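Local coordinates for neurotoxin (Clostridium botulinum, PDB 3N7L), which probably binds gangliosides on nerve cells through its receptor-binding region, the part of the botulinum neurotoxin present here, at residues Trp78-Lys83 with Asn202-Asp207. Sequence-based numbering, arbitrary orientation.
Sequences WIRINK and NMWIRD
Arg80 and Trp204 exchange backbone hydrogen bonds in both directions, Arg80 N to Trp204 O at 2.9 Å and Trp204 N to Arg80 O at 2.8 Å, and Trp78 and Arg206 form the same kind of hydrogen-bonded pair two residues further along. On the face carrying these four side chains, each pair also sets a guanidinium flat on an indole. Arg206 CZ sits 3.5 Å from Trp78 CD1, with the two planes only 14° apart, over the five-membered ring. Arg206 NE donates a nearly straight hydrogen bond to Asp207 OD2, 2.9 Å away in the guanidinium plane and part of a salt bridge, which restrains the guanidinium's rotation and leaves a face to lie on the ring. Arg80, extended with CG anti to its backbone N (chi1 -174°), runs alongside Trp204 and lays its cation more loosely over the six-membered ring, CZ 4.7 Å from the centroid; its NE donates to the backbone carbonyl O of Asn140. Strands 72-82 and 202-211 are antiparallel neighbours in one sheet of the jelly-roll, concanavalin-like N-terminal half of the receptor-binding region, with 143-150 and 44-47 flanking the pair. Asn82 CB meets the Trp204 rim at CZ3, 3.4 Å away. The opposite face is apolar: Ile205 CD1 packs against Ile79 CG1 at 3.5 Å, and Met203 SD lies 4.0 Å from Ile79 CD1, with Ile93 of the other sheet touching both Ile79 and Met203.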
# COMPACT_ATOMS: atom_id res chain seq x y z
N TRP A 78 3.10 2.08 -10.92
CA TRP A 78 2.45 1.70 -9.67
C TRP A 78 1.77 0.38 -9.97
O TRP A 78 1.19 0.19 -11.04
CB TRP A 78 1.40 2.73 -9.25
CG TRP A 78 1.98 3.90 -8.53
CD1 TRP A 78 2.36 5.09 -9.08
CD2 TRP A 78 2.27 3.98 -7.14
NE1 TRP A 78 2.87 5.92 -8.11
CE2 TRP A 78 2.83 5.27 -6.91
CE3 TRP A 78 2.11 3.11 -6.06
CZ2 TRP A 78 3.23 5.69 -5.63
CZ3 TRP A 78 2.51 3.53 -4.79
CH2 TRP A 78 3.06 4.81 -4.58
N ILE A 79 1.85 -0.55 -9.03
CA ILE A 79 1.22 -1.84 -9.22
C ILE A 79 0.69 -2.39 -7.92
O ILE A 79 1.19 -2.08 -6.83
CB ILE A 79 2.23 -2.85 -9.82
CG1 ILE A 79 1.57 -4.24 -9.92
CG2 ILE A 79 3.49 -2.93 -8.95
CD1 ILE A 79 2.40 -5.25 -10.70
N ARG A 80 -0.36 -3.19 -8.04
CA ARG A 80 -0.96 -3.84 -6.89
C ARG A 80 -1.34 -5.25 -7.32
O ARG A 80 -1.93 -5.44 -8.38
CB ARG A 80 -2.19 -3.10 -6.40
CG ARG A 80 -2.73 -3.70 -5.12
CD ARG A 80 -4.10 -3.20 -4.76
NE ARG A 80 -4.57 -3.93 -3.59
CZ ARG A 80 -5.84 -3.99 -3.20
NH1 ARG A 80 -6.15 -4.69 -2.11
NH2 ARG A 80 -6.78 -3.36 -3.89
N ILE A 81 -1.00 -6.24 -6.49
CA ILE A 81 -1.32 -7.63 -6.79
C ILE A 81 -2.15 -8.13 -5.61
O ILE A 81 -1.70 -8.08 -4.47
CB ILE A 81 -0.03 -8.48 -6.90
CG1 ILE A 81 0.86 -7.91 -8.02
CG2 ILE A 81 -0.38 -9.93 -7.21
CD1 ILE A 81 2.21 -8.57 -8.12
N ASN A 82 -3.37 -8.59 -5.86
CA ASN A 82 -4.14 -9.04 -4.72
C ASN A 82 -4.10 -10.52 -4.49
O ASN A 82 -4.52 -11.33 -5.33
CB ASN A 82 -5.59 -8.60 -4.73
CG ASN A 82 -6.30 -9.02 -3.45
OD1 ASN A 82 -5.72 -8.94 -2.37
ND2 ASN A 82 -7.54 -9.48 -3.57
N LYS A 83 -3.63 -10.84 -3.30
CA LYS A 83 -3.43 -12.17 -2.81
C LYS A 83 -2.12 -12.65 -3.38
O LYS A 83 -2.03 -13.71 -3.99
CB LYS A 83 -4.58 -13.09 -3.18
CG LYS A 83 -5.19 -13.75 -1.95
CD LYS A 83 -5.60 -12.70 -0.92
CE LYS A 83 -6.03 -13.34 0.39
NZ LYS A 83 -4.92 -14.13 1.00
N ASN A 202 -5.55 -10.96 -9.09
CA ASN A 202 -5.78 -9.74 -9.84
C ASN A 202 -4.57 -8.82 -9.74
O ASN A 202 -3.77 -8.92 -8.80
CB ASN A 202 -7.01 -8.98 -9.34
CG ASN A 202 -8.30 -9.71 -9.63
OD1 ASN A 202 -8.87 -10.36 -8.76
ND2 ASN A 202 -8.76 -9.61 -10.87
N MET A 203 -4.46 -7.93 -10.72
CA MET A 203 -3.37 -6.98 -10.78
C MET A 203 -3.92 -5.64 -11.24
O MET A 203 -4.78 -5.57 -12.12
CB MET A 203 -2.32 -7.48 -11.77
CG MET A 203 -1.24 -6.47 -12.13
SD MET A 203 0.01 -7.23 -13.21
CE MET A 203 -0.86 -7.29 -14.76
N TRP A 204 -3.44 -4.57 -10.61
CA TRP A 204 -3.85 -3.22 -10.95
C TRP A 204 -2.59 -2.46 -11.34
O TRP A 204 -1.58 -2.54 -10.64
CB TRP A 204 -4.48 -2.51 -9.74
CG TRP A 204 -5.82 -3.04 -9.32
CD1 TRP A 204 -7.05 -2.55 -9.66
CD2 TRP A 204 -6.05 -4.14 -8.44
NE1 TRP A 204 -8.03 -3.28 -9.04
CE2 TRP A 204 -7.45 -4.26 -8.29
CE3 TRP A 204 -5.22 -5.04 -7.76
CZ2 TRP A 204 -8.04 -5.25 -7.49
CZ3 TRP A 204 -5.80 -6.02 -6.96
CH2 TRP A 204 -7.20 -6.12 -6.83
N ILE A 205 -2.64 -1.74 -12.46
CA ILE A 205 -1.49 -0.97 -12.91
C ILE A 205 -1.90 0.48 -13.08
O ILE A 205 -3.02 0.77 -13.51
CB ILE A 205 -0.94 -1.47 -14.25
CG1 ILE A 205 -0.34 -2.87 -14.08
CG2 ILE A 205 0.10 -0.50 -14.78
CD1 ILE A 205 0.83 -2.93 -13.12
N ARG A 206 -0.99 1.38 -12.76
CA ARG A 206 -1.26 2.80 -12.85
C ARG A 206 0.00 3.56 -13.27
O ARG A 206 1.09 3.28 -12.77
CB ARG A 206 -1.76 3.26 -11.48
CG ARG A 206 -1.80 4.74 -11.29
CD ARG A 206 -1.47 5.10 -9.86
NE ARG A 206 -0.80 6.38 -9.87
CZ ARG A 206 -0.47 7.09 -8.81
NH1 ARG A 206 0.15 8.24 -8.99
NH2 ARG A 206 -0.76 6.67 -7.58
N ASP A 207 -0.15 4.49 -14.21
CA ASP A 207 0.96 5.32 -14.70
C ASP A 207 2.25 4.56 -15.06
O ASP A 207 3.27 4.70 -14.40
CB ASP A 207 1.28 6.42 -13.68
CG ASP A 207 0.16 7.44 -13.55
OD1 ASP A 207 -0.20 8.06 -14.57
OD2 ASP A 207 -0.36 7.63 -12.43